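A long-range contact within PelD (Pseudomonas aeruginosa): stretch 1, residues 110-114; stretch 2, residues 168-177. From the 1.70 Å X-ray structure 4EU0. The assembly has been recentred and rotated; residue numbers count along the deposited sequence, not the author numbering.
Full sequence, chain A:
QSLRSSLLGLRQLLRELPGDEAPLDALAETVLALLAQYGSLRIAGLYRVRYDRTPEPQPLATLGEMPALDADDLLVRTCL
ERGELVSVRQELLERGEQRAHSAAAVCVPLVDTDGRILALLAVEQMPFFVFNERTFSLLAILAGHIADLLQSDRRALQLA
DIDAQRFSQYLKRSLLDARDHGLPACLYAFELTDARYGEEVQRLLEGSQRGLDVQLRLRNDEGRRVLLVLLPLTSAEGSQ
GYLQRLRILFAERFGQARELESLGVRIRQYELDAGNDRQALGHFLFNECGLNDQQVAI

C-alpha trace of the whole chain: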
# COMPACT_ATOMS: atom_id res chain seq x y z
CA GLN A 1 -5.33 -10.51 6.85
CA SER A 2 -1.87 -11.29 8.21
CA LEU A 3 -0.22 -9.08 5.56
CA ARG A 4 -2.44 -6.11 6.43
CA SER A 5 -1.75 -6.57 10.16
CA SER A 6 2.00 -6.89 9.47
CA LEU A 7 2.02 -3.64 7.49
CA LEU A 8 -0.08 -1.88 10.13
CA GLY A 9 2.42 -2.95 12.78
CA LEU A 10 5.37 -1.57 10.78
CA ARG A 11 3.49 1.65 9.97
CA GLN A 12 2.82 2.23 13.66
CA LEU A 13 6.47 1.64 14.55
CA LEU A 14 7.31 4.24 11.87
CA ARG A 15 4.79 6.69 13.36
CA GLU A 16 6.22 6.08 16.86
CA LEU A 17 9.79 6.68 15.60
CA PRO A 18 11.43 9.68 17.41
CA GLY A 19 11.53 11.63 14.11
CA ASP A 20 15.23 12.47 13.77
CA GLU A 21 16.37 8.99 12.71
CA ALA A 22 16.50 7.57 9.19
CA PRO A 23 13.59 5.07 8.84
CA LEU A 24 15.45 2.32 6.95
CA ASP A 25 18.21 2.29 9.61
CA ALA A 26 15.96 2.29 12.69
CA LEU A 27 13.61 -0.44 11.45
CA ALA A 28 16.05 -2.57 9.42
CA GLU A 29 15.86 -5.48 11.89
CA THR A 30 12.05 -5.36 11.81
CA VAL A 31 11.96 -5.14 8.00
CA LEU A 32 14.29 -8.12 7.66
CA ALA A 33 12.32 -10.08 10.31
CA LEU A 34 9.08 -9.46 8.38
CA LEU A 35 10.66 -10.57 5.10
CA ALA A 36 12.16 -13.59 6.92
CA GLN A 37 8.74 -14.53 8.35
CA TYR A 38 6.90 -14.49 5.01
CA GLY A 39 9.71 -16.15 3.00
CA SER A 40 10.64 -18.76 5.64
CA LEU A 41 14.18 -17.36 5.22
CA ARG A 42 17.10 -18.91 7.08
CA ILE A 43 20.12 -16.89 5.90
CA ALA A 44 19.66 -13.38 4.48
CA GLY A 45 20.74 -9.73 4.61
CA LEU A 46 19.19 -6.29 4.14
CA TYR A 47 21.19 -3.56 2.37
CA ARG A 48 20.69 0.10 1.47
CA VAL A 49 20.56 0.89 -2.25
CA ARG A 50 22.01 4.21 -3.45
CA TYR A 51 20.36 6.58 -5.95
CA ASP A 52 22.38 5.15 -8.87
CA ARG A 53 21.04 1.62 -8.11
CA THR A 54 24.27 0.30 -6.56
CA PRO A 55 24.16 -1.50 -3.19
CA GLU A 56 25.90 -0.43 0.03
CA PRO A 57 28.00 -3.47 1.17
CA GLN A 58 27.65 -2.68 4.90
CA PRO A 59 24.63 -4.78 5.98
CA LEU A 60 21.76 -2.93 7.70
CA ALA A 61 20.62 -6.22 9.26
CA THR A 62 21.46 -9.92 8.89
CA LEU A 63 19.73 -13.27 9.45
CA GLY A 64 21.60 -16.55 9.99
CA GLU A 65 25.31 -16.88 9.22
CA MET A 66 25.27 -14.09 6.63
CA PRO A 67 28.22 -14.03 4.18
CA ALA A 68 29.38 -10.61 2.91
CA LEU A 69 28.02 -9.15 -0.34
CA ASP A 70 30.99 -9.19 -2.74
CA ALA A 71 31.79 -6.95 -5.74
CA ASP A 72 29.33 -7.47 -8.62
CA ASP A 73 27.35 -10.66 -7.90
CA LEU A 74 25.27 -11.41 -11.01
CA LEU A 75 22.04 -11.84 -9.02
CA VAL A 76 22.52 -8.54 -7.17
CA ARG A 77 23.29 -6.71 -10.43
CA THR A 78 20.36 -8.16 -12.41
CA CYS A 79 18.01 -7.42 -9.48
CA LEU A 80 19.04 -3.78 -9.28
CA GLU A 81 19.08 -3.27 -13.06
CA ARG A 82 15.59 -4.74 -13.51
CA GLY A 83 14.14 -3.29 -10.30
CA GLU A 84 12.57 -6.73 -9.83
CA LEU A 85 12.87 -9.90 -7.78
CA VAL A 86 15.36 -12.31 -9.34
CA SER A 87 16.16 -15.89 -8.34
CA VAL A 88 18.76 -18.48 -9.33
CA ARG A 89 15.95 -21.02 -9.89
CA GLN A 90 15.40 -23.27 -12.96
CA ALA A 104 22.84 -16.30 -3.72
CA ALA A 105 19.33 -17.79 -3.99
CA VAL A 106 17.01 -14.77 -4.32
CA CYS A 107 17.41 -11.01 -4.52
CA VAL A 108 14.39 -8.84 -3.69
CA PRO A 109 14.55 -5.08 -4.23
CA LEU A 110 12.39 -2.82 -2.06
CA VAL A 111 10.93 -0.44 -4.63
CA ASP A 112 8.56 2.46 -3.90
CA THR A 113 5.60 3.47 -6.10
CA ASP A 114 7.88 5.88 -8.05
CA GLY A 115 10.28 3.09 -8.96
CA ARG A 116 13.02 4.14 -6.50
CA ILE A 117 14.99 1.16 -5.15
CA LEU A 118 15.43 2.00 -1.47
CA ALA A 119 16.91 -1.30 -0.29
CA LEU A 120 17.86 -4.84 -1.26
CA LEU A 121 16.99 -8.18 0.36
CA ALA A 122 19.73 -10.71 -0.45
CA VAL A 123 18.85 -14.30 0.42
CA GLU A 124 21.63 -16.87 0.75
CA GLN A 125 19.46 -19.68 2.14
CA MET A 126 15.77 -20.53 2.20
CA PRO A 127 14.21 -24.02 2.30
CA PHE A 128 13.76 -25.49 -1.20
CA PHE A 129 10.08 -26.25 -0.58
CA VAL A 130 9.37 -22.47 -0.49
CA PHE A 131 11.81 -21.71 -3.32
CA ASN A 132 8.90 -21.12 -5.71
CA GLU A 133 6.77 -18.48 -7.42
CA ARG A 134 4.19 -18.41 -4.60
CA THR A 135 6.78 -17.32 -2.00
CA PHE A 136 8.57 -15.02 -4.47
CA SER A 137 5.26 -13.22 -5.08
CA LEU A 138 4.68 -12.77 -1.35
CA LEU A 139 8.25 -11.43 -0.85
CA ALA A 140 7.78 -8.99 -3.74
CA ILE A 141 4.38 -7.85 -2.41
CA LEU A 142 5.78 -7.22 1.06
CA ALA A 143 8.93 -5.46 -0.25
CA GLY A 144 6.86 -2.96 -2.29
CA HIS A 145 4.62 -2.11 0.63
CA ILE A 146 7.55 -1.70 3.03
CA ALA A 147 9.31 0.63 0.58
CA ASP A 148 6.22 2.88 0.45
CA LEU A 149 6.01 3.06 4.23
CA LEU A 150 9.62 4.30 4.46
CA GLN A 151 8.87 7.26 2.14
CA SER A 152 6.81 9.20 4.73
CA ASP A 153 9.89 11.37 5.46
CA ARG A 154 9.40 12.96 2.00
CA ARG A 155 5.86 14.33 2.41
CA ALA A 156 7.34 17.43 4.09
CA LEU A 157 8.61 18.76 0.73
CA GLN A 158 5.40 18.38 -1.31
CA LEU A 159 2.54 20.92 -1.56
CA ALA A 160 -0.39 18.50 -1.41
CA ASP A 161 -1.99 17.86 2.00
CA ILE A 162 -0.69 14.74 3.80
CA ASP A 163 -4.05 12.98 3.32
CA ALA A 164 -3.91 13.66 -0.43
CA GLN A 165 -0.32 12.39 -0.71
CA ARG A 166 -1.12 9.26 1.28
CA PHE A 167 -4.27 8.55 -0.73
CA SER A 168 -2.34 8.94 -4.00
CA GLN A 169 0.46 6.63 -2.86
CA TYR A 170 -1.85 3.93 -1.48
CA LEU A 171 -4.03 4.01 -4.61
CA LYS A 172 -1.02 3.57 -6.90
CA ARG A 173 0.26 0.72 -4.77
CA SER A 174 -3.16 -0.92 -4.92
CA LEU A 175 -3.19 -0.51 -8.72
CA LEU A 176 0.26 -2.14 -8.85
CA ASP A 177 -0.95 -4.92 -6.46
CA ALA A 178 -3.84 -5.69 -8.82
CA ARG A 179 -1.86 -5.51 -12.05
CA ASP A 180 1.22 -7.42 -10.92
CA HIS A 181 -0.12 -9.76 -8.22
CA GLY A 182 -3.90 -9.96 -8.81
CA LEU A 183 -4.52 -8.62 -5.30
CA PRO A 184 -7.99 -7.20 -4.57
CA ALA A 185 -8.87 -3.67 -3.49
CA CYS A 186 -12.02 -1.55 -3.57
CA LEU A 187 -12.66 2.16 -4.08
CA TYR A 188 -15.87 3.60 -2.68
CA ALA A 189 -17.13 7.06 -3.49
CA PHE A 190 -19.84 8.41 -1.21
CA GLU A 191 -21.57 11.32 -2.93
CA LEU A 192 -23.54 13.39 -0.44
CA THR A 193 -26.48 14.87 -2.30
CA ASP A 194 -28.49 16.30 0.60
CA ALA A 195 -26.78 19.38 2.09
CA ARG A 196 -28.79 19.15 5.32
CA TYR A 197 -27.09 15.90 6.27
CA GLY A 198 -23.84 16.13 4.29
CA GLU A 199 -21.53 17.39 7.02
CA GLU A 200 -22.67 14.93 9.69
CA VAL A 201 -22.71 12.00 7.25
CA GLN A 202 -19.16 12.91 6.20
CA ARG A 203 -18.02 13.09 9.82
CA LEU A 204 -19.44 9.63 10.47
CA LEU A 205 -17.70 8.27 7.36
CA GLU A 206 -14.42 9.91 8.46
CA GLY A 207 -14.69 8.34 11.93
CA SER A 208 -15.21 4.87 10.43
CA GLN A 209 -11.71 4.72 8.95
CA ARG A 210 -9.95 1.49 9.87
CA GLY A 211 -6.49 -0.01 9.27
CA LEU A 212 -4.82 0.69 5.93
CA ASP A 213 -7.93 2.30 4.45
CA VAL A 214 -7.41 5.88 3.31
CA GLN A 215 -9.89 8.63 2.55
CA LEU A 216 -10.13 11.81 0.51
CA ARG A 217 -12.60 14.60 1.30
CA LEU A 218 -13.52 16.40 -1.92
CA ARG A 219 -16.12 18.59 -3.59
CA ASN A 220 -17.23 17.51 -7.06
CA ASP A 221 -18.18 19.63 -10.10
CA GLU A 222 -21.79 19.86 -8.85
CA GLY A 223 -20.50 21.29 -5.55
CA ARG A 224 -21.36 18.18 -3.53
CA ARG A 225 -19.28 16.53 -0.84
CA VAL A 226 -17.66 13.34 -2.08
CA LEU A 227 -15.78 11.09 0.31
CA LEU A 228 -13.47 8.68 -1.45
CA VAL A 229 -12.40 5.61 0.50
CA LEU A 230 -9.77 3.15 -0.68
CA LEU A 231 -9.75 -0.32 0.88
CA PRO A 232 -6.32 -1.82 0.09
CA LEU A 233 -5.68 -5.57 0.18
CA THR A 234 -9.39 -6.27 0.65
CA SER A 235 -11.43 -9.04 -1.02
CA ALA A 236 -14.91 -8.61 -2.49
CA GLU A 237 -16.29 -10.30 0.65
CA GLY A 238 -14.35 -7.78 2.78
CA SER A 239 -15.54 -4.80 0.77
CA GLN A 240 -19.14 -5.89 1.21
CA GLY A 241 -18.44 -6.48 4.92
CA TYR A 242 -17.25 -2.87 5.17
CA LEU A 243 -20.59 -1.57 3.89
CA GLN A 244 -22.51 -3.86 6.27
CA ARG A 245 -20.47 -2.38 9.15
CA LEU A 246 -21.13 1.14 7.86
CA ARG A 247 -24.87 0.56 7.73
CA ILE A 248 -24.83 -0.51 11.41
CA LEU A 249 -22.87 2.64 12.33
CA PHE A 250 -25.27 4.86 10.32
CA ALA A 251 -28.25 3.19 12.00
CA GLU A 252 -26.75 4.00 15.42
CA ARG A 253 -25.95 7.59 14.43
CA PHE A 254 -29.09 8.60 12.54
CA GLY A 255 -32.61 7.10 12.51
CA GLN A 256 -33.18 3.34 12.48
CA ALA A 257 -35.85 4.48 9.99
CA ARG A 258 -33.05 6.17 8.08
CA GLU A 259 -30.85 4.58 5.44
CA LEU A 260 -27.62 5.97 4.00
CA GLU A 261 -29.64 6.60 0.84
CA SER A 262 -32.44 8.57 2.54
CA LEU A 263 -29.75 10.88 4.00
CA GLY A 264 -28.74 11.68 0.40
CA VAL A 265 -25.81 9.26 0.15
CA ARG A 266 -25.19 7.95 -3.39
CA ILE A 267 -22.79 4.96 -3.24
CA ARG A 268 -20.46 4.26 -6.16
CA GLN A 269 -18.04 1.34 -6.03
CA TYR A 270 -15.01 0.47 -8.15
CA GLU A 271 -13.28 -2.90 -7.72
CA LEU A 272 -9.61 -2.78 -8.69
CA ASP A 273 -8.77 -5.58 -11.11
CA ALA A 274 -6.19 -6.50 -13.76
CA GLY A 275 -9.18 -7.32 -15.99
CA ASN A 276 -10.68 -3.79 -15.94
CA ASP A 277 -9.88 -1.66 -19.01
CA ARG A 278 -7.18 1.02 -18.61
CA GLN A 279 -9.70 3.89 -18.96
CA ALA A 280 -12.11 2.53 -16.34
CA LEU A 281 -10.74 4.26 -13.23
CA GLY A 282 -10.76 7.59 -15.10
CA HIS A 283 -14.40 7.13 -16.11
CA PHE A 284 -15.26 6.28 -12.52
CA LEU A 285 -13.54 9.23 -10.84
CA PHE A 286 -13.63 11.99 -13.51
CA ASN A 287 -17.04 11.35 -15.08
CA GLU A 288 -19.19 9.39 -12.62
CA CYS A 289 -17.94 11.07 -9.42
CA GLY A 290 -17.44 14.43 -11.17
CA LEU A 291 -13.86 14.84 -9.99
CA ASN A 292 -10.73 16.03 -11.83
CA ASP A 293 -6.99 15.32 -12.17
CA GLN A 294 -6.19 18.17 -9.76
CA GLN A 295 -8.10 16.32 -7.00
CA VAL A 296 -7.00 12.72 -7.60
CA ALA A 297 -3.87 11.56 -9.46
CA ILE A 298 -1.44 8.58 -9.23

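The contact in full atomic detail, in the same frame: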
# COMPACT_ATOMS: atom_id res chain seq x y z
N LEU A 110 13.50 -3.52 -2.69
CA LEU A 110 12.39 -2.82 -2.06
C LEU A 110 12.21 -1.53 -2.85
O LEU A 110 13.04 -0.61 -2.79
CB LEU A 110 12.67 -2.55 -0.58
CG LEU A 110 12.59 -3.67 0.46
CD1 LEU A 110 13.66 -4.77 0.29
CD2 LEU A 110 12.72 -3.05 1.84
N VAL A 111 11.14 -1.49 -3.64
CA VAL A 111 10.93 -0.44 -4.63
C VAL A 111 9.64 0.32 -4.31
O VAL A 111 8.57 -0.30 -4.20
CB VAL A 111 10.82 -1.02 -6.07
CG1 VAL A 111 10.83 0.09 -7.11
CG2 VAL A 111 11.95 -2.01 -6.35
N ASP A 112 9.75 1.63 -4.15
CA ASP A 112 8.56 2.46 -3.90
C ASP A 112 7.69 2.63 -5.15
O ASP A 112 8.05 2.17 -6.24
CB ASP A 112 8.93 3.81 -3.23
CG ASP A 112 9.60 4.81 -4.17
OD1 ASP A 112 9.55 4.66 -5.42
OD2 ASP A 112 10.20 5.79 -3.66
N THR A 113 6.53 3.27 -4.98
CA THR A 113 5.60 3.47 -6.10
C THR A 113 6.15 4.35 -7.24
O THR A 113 5.56 4.38 -8.32
CB THR A 113 4.22 4.03 -5.64
OG1 THR A 113 4.41 5.28 -4.95
CG2 THR A 113 3.48 3.04 -4.73
N ASP A 114 7.25 5.06 -7.01
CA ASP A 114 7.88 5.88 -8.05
C ASP A 114 8.94 5.10 -8.82
O ASP A 114 9.48 5.58 -9.82
CB ASP A 114 8.54 7.12 -7.46
CG ASP A 114 7.55 8.09 -6.85
OD1 ASP A 114 6.41 8.22 -7.34
OD2 ASP A 114 7.94 8.76 -5.87
N SER A 168 -2.99 9.13 -2.71
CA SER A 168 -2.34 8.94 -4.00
C SER A 168 -1.37 7.76 -3.99
O SER A 168 -1.42 6.88 -4.86
CB SER A 168 -1.61 10.23 -4.41
OG SER A 168 -1.11 10.11 -5.73
N GLN A 169 -0.48 7.74 -3.00
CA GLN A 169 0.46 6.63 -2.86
C GLN A 169 -0.23 5.28 -2.69
O GLN A 169 0.08 4.34 -3.41
CB GLN A 169 1.44 6.88 -1.72
CG GLN A 169 2.47 5.76 -1.56
CD GLN A 169 3.31 5.89 -0.30
OE1 GLN A 169 4.54 5.79 -0.35
NE2 GLN A 169 2.65 6.11 0.83
N TYR A 170 -1.15 5.17 -1.73
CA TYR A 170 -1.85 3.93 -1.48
C TYR A 170 -2.64 3.44 -2.69
O TYR A 170 -2.65 2.25 -2.99
CB TYR A 170 -2.77 4.06 -0.25
CG TYR A 170 -2.09 4.00 1.12
CD1 TYR A 170 -2.69 3.28 2.16
CD2 TYR A 170 -0.89 4.65 1.38
CE1 TYR A 170 -2.10 3.22 3.44
CE2 TYR A 170 -0.29 4.59 2.66
CZ TYR A 170 -0.91 3.88 3.67
OH TYR A 170 -0.35 3.81 4.92
N LEU A 171 -3.30 4.37 -3.39
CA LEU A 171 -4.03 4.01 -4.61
C LEU A 171 -3.09 3.44 -5.67
O LEU A 171 -3.40 2.42 -6.28
CB LEU A 171 -4.80 5.22 -5.15
CG LEU A 171 -5.56 5.00 -6.47
CD1 LEU A 171 -6.60 3.90 -6.37
CD2 LEU A 171 -6.21 6.33 -6.87
N LYS A 172 -1.95 4.08 -5.88
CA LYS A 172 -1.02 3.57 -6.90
C LYS A 172 -0.51 2.20 -6.51
O LYS A 172 -0.44 1.30 -7.33
CB LYS A 172 0.15 4.52 -7.13
CG LYS A 172 0.98 4.12 -8.34
CD LYS A 172 2.10 5.11 -8.63
CE LYS A 172 2.84 4.69 -9.89
NZ LYS A 172 3.87 5.68 -10.30
N ARG A 173 -0.17 2.03 -5.23
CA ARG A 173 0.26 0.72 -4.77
C ARG A 173 -0.82 -0.33 -4.97
O ARG A 173 -0.54 -1.44 -5.42
CB ARG A 173 0.68 0.77 -3.30
CG ARG A 173 1.13 -0.59 -2.76
CD ARG A 173 2.27 -1.22 -3.59
NE ARG A 173 3.47 -0.38 -3.58
CZ ARG A 173 4.58 -0.62 -4.28
NH1 ARG A 173 5.61 0.23 -4.19
NH2 ARG A 173 4.65 -1.67 -5.10
N SER A 174 -2.07 0.02 -4.67
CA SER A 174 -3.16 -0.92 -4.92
C SER A 174 -3.37 -1.25 -6.40
O SER A 174 -3.72 -2.39 -6.74
CB SER A 174 -4.46 -0.42 -4.28
OG SER A 174 -4.44 -0.58 -2.88
N LEU A 175 -3.15 -0.27 -7.28
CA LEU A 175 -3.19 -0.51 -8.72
C LEU A 175 -2.06 -1.45 -9.16
O LEU A 175 -2.29 -2.34 -9.97
CB LEU A 175 -3.15 0.79 -9.53
CG LEU A 175 -4.42 1.64 -9.43
CD1 LEU A 175 -4.13 3.02 -9.98
CD2 LEU A 175 -5.62 0.97 -10.14
N LEU A 176 -0.87 -1.25 -8.60
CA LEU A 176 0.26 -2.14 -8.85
C LEU A 176 0.00 -3.55 -8.32
O LEU A 176 0.28 -4.53 -9.02
CB LEU A 176 1.56 -1.56 -8.28
CG LEU A 176 2.12 -0.31 -8.96
CD1 LEU A 176 3.07 0.41 -8.01
CD2 LEU A 176 2.81 -0.65 -10.29
N ASP A 177 -0.54 -3.65 -7.09
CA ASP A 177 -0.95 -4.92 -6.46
C ASP A 177 -1.88 -5.72 -7.38
O ASP A 177 -1.70 -6.93 -7.57
CB ASP A 177 -1.73 -4.67 -5.15
CG ASP A 177 -0.86 -4.28 -3.96
OD1 ASP A 177 0.34 -4.60 -3.95
OD2 ASP A 177 -1.42 -3.69 -3.00
O HOH W 1 7.19 -2.03 -6.13

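Stretch 1 leaves a β-strand at L110 and V111 and continues as a loop through D112, T113 and D114; stretch 2 is helical throughout, with the backbone bonds from K172 N to S168 O (3.0 Å) through D177 N to R173 O (2.8 Å) in regular i to i-4 order. The loop meets the side of the helix, and the backbones come nearest at T113 and R173, whose CA atoms lie 6.2 Å apart. The contact is small, burying 296 Å² over both sides, and T113 supplies the largest share. Within the loop, D112 (chi1 p) directs its carboxylate forward along the chain, so that OD1 accepts a hydrogen bond from D114 N at 2.8 Å; this short link braces the turn around T113.

T113 points its CA-to-CB bond toward the helix. Its rotamer is p, and CG2 sits over the helix surface, 3.9 Å from Q169 O, 3.6 Å from R173 NH1 and 4.2 Å from L176 CD1. Threonine suits the place: it is compact enough to lie close to the helix, and its methyl offers a nonpolar surface to L176. OG1 approaches Q169 CG at 3.9 Å, a packing contact with the aliphatic part of that side chain.

Two basic side chains reach from the helix to backbone carbonyls of stretch 1, one on the strand (V111 O) and one on the loop (T113 O). K172, also directed toward stretch 1, is fully extended, with all four chi angles t. Its length carries NZ to T113 O, where it donates a hydrogen bond of 2.9 Å, while its methylene chain packs against the threonine, CD lying 3.8 Å from T113 CB. R173 starts sideways but bends, chi2 and chi3 both p, and so brings its guanidinium to the loop. NH1 donates a weak hydrogen bond to V111 O at 3.0 Å, with an N-H...O angle of 134°. V111 O and D112 C lie at the edge of the guanidinium, near its plane. T113 N is 3.3 Å from R173 NH1, but both are donors and no hydrogen bond joins them.

Water 1 adds a second, indirect link between R173 and V111. It donates to V111 O at 2.9 Å and accepts from R173 NH2 at 2.8 Å, so the same carbonyl is reached directly by NH1 and through water by NH2. The side chain of V111 stays clear of stretch 2, its nearest approach being CB to R173 NH1 at 5.7 Å; its contribution to the polar link comes from its backbone. Two anchored carbonyls, V111 O and T113 O, thus accompany a modest patch of packing centred on T113.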